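Decapping nuclease RAI1 (Candida albicans, PDB 5BUD) hydrolyses NAD caps and other 5'-end structures of RNA with a divalent metal cation, and binds and stimulates the exoribonuclease RAT1. Local coordinates at residues K18-Y26 against Q236-V244. Sequence-based numbering, arbitrary orientation.
Sequences KQPRELFSY and QNKKLNHYV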
loop_
_atom_site.group_PDB
_atom_site.type_symbol
_atom_site.label_atom_id
_atom_site.label_comp_id
_atom_site.label_asym_id
_atom_site.label_seq_id
_atom_site.Cartn_x
_atom_site.Cartn_y
_atom_site.Cartn_z
ATOM N N LYS A 18 -0.036 -10.728 -15.181
ATOM C CA LYS A 18 0.544 -9.773 -16.091
ATOM C C LYS A 18 1.628 -9.013 -15.348
ATOM O O LYS A 18 1.564 -8.878 -14.119
ATOM C CB LYS A 18 -0.527 -8.822 -16.606
ATOM C CG LYS A 18 -1.808 -9.499 -17.083
ATOM C CD LYS A 18 -1.575 -10.750 -17.929
ATOM C CE LYS A 18 -2.775 -11.066 -18.816
ATOM N NZ LYS A 18 -3.166 -12.505 -18.737
ATOM N N GLN A 19 2.643 -8.552 -16.075
ATOM C CA GLN A 19 3.773 -7.900 -15.448
ATOM C C GLN A 19 3.356 -6.472 -15.224
ATOM O O GLN A 19 2.772 -5.876 -16.122
ATOM C CB GLN A 19 5.016 -7.966 -16.322
ATOM C CG GLN A 19 6.223 -7.334 -15.637
ATOM C CD GLN A 19 7.477 -8.173 -15.727
ATOM O OE1 GLN A 19 7.413 -9.406 -15.750
ATOM N NE2 GLN A 19 8.632 -7.510 -15.771
ATOM N N PRO A 20 3.577 -5.930 -14.015
ATOM C CA PRO A 20 3.153 -4.532 -13.849
ATOM C C PRO A 20 4.118 -3.556 -14.519
ATOM O O PRO A 20 5.307 -3.855 -14.639
ATOM C CB PRO A 20 3.171 -4.323 -12.328
ATOM C CG PRO A 20 3.552 -5.633 -11.734
ATOM C CD PRO A 20 4.172 -6.460 -12.787
ATOM N N ARG A 21 3.606 -2.385 -14.895
ATOM C CA ARG A 21 4.430 -1.327 -15.503
ATOM C C ARG A 21 3.991 -0.000 -14.930
ATOM O O ARG A 21 2.793 0.247 -14.817
ATOM C CB ARG A 21 4.234 -1.296 -17.024
ATOM C CG ARG A 21 4.505 -2.605 -17.732
ATOM C CD ARG A 21 5.946 -3.076 -17.556
ATOM N NE ARG A 21 6.307 -4.128 -18.508
ATOM C CZ ARG A 21 7.345 -4.954 -18.373
ATOM N NH1 ARG A 21 8.151 -4.880 -17.318
ATOM N NH2 ARG A 21 7.580 -5.872 -19.301
ATOM N N GLU A 22 4.943 0.846 -14.547
ATOM C CA GLU A 22 4.596 2.185 -14.091
ATOM C C GLU A 22 4.084 2.980 -15.291
ATOM O O GLU A 22 4.683 2.931 -16.356
ATOM C CB GLU A 22 5.813 2.890 -13.518
ATOM C CG GLU A 22 5.544 4.318 -13.074
ATOM C CD GLU A 22 6.683 4.902 -12.277
ATOM O OE1 GLU A 22 6.999 4.363 -11.192
ATOM O OE2 GLU A 22 7.253 5.913 -12.727
ATOM N N LEU A 23 3.007 3.737 -15.080
ATOM C CA LEU A 23 2.472 4.674 -16.067
ATOM C C LEU A 23 3.069 6.049 -15.823
ATOM O O LEU A 23 3.588 6.669 -16.748
ATOM C CB LEU A 23 0.938 4.735 -15.978
ATOM C CG LEU A 23 0.188 3.402 -16.175
ATOM C CD1 LEU A 23 -1.328 3.581 -16.072
ATOM C CD2 LEU A 23 0.561 2.744 -17.500
ATOM N N PHE A 24 2.975 6.533 -14.587
ATOM C CA PHE A 24 3.568 7.799 -14.198
ATOM C C PHE A 24 3.722 7.817 -12.687
ATOM O O PHE A 24 3.389 6.834 -12.023
ATOM C CB PHE A 24 2.673 8.984 -14.656
ATOM C CG PHE A 24 1.285 8.960 -14.055
ATOM C CD1 PHE A 24 0.264 8.306 -14.687
ATOM C CD2 PHE A 24 1.033 9.565 -12.843
ATOM C CE1 PHE A 24 -0.988 8.245 -14.137
ATOM C CE2 PHE A 24 -0.235 9.529 -12.281
ATOM C CZ PHE A 24 -1.243 8.857 -12.923
ATOM N N SER A 25 4.198 8.946 -12.156
ATOM C CA SER A 25 4.315 9.167 -10.743
ATOM C C SER A 25 3.922 10.582 -10.385
ATOM O O SER A 25 3.836 11.445 -11.250
ATOM C CB SER A 25 5.751 8.958 -10.301
ATOM O OG SER A 25 6.603 9.789 -11.054
ATOM N N TYR A 26 3.738 10.801 -9.091
ATOM C CA TYR A 26 3.517 12.111 -8.534
ATOM C C TYR A 26 3.998 12.022 -7.087
ATOM O O TYR A 26 4.507 10.968 -6.679
ATOM C CB TYR A 26 2.043 12.530 -8.698
ATOM C CG TYR A 26 0.987 11.728 -7.982
ATOM C CD1 TYR A 26 0.630 10.464 -8.408
ATOM C CD2 TYR A 26 0.307 12.254 -6.899
ATOM C CE1 TYR A 26 -0.358 9.722 -7.771
ATOM C CE2 TYR A 26 -0.676 11.528 -6.247
ATOM C CZ TYR A 26 -1.006 10.256 -6.688
ATOM O OH TYR A 26 -1.986 9.563 -6.021
ATOM N N GLN A 236 10.947 3.156 -19.451
ATOM C CA GLN A 236 9.682 3.141 -18.698
ATOM C C GLN A 236 9.307 1.753 -18.192
ATOM O O GLN A 236 8.885 1.600 -17.034
ATOM C CB GLN A 236 8.545 3.670 -19.567
ATOM C CG GLN A 236 7.274 3.992 -18.791
ATOM C CD GLN A 236 7.421 5.202 -17.910
ATOM O OE1 GLN A 236 8.277 6.057 -18.140
ATOM N NE2 GLN A 236 6.583 5.285 -16.880
ATOM N N ASN A 237 9.457 0.751 -19.046
ATOM C CA ASN A 237 9.148 -0.635 -18.662
ATOM C C ASN A 237 10.103 -1.272 -17.643
ATOM O O ASN A 237 9.940 -2.435 -17.294
ATOM C CB ASN A 237 9.033 -1.533 -19.908
ATOM C CG ASN A 237 10.387 -1.840 -20.545
ATOM O OD1 ASN A 237 11.364 -1.152 -20.301
ATOM N ND2 ASN A 237 10.431 -2.865 -21.384
ATOM N N LYS A 238 11.096 -0.530 -17.174
ATOM C CA LYS A 238 12.036 -1.053 -16.186
ATOM C C LYS A 238 12.032 -0.335 -14.877
ATOM O O LYS A 238 12.750 -0.762 -13.980
ATOM C CB LYS A 238 13.479 -0.989 -16.703
ATOM C CG LYS A 238 13.688 -1.592 -18.066
ATOM C CD LYS A 238 13.430 -3.075 -18.052
ATOM C CE LYS A 238 14.034 -3.689 -19.288
ATOM N NZ LYS A 238 13.975 -5.166 -19.207
ATOM N N LYS A 239 11.283 0.779 -14.741
ATOM C CA LYS A 239 11.337 1.567 -13.518
ATOM C C LYS A 239 10.955 0.774 -12.250
ATOM O O LYS A 239 11.655 0.850 -11.215
ATOM C CB LYS A 239 10.487 2.857 -13.641
ATOM C CG LYS A 239 10.857 3.710 -14.869
ATOM C CD LYS A 239 10.227 5.100 -14.855
ATOM C CE LYS A 239 10.853 5.996 -15.921
ATOM N NZ LYS A 239 10.270 7.372 -15.894
ATOM N N LEU A 240 9.880 -0.005 -12.329
ATOM C CA LEU A 240 9.370 -0.755 -11.152
ATOM C C LEU A 240 10.409 -1.714 -10.600
ATOM O O LEU A 240 10.500 -1.895 -9.388
ATOM C CB LEU A 240 8.094 -1.518 -11.464
ATOM C CG LEU A 240 6.876 -0.664 -11.722
ATOM C CD1 LEU A 240 5.662 -1.551 -11.995
ATOM C CD2 LEU A 240 6.620 0.266 -10.555
ATOM N N ASN A 241 11.247 -2.234 -11.497
ATOM C CA ASN A 241 12.308 -3.160 -11.146
ATOM C C ASN A 241 13.368 -2.615 -10.189
ATOM O O ASN A 241 14.095 -3.399 -9.603
ATOM C CB ASN A 241 12.986 -3.705 -12.422
ATOM C CG ASN A 241 12.113 -4.703 -13.181
ATOM O OD1 ASN A 241 11.142 -5.207 -12.657
ATOM N ND2 ASN A 241 12.472 -4.992 -14.427
ATOM N N HIS A 242 13.438 -1.287 -10.013
ATOM C CA HIS A 242 14.419 -0.679 -9.131
ATOM C C HIS A 242 13.885 -0.138 -7.803
ATOM O O HIS A 242 14.652 0.398 -7.002
ATOM C CB HIS A 242 15.183 0.401 -9.918
ATOM C CG HIS A 242 16.100 -0.180 -10.935
ATOM N ND1 HIS A 242 17.445 -0.338 -10.708
ATOM C CD2 HIS A 242 15.850 -0.742 -12.135
ATOM C CE1 HIS A 242 17.989 -0.959 -11.741
ATOM N NE2 HIS A 242 17.041 -1.202 -12.625
ATOM N N TYR A 243 12.588 -0.301 -7.558
ATOM C CA TYR A 243 11.981 0.177 -6.319
ATOM C C TYR A 243 12.181 -0.804 -5.158
ATOM O O TYR A 243 12.358 -2.004 -5.374
ATOM C CB TYR A 243 10.485 0.444 -6.521
ATOM C CG TYR A 243 10.133 1.602 -7.445
ATOM C CD1 TYR A 243 10.975 2.677 -7.620
ATOM C CD2 TYR A 243 8.909 1.632 -8.089
ATOM C CE1 TYR A 243 10.617 3.746 -8.454
ATOM C CE2 TYR A 243 8.546 2.682 -8.909
ATOM C CZ TYR A 243 9.414 3.736 -9.097
ATOM O OH TYR A 243 9.037 4.779 -9.921
ATOM N N VAL A 244 12.160 -0.257 -3.945
ATOM C CA VAL A 244 12.380 -0.989 -2.711
ATOM C C VAL A 244 11.330 -0.579 -1.696
ATOM O O VAL A 244 10.940 0.639 -1.589
ATOM C CB VAL A 244 13.766 -0.675 -2.111
ATOM C CG1 VAL A 244 14.002 -1.463 -0.850
ATOM C CG2 VAL A 244 14.872 -0.925 -3.124
HETATM O O HOH W 1 7.436 -2.310 -14.990
HETATM O O HOH W 2 7.785 0.199 -15.052
HETATM O O HOH W 3 6.857 6.927 -15.080
#
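Tyr243 OH donates to Glu22 OE1 over a very short modelled 2.4 Å, doubtful as an exact length, and the carboxylate oxygen meets the phenol at the ring edge, in its plane. The carboxylate and ring planes differ by only 23°, although the two side chains cross at about a right angle. Glu22 gets there with CG anti to its backbone N (chi1 178°) and an extended chain beyond. OE1 is gripped a second time by Ser208, and the tyrosine hydroxyl also bonds Tyr206, which would help fix the pair where it is buried. The other carboxylate oxygen, OE2, accepts at 2.6 Å from a water that itself accepts from Gln236 NE2. That amide, curled back by a bend at chi2, also donates almost straight (173°) to Glu22 O, 3.1 Å from NE2, approaching from above the carbonyl plane. Residues 236-242, with a 3-10 segment at 240-242, lead into strand 243-250 of the PD-(D/E)XK nuclease core, which carries the manganese ligands Glu245 and Leu246. Strand 21-28 pairs with strand 205-214, with a classic beta bulge at Leu23 and Phe24 opposite Val209. Leu240 supplies the apolar part of the contact: CD1 lies 3.7 Å from Pro20 CB, while CD2 packs against Glu22 CB at 4.0 Å. Beside it a water accepts from Glu22 N and donates to Gln236 O, joining the two backbones. At the Asn237 end of the contact, the Arg21 guanidinium has Gln19 CG over one face and Asn237 CB, 4.0 Å above the plane, over the opposite one, both offset toward its edge.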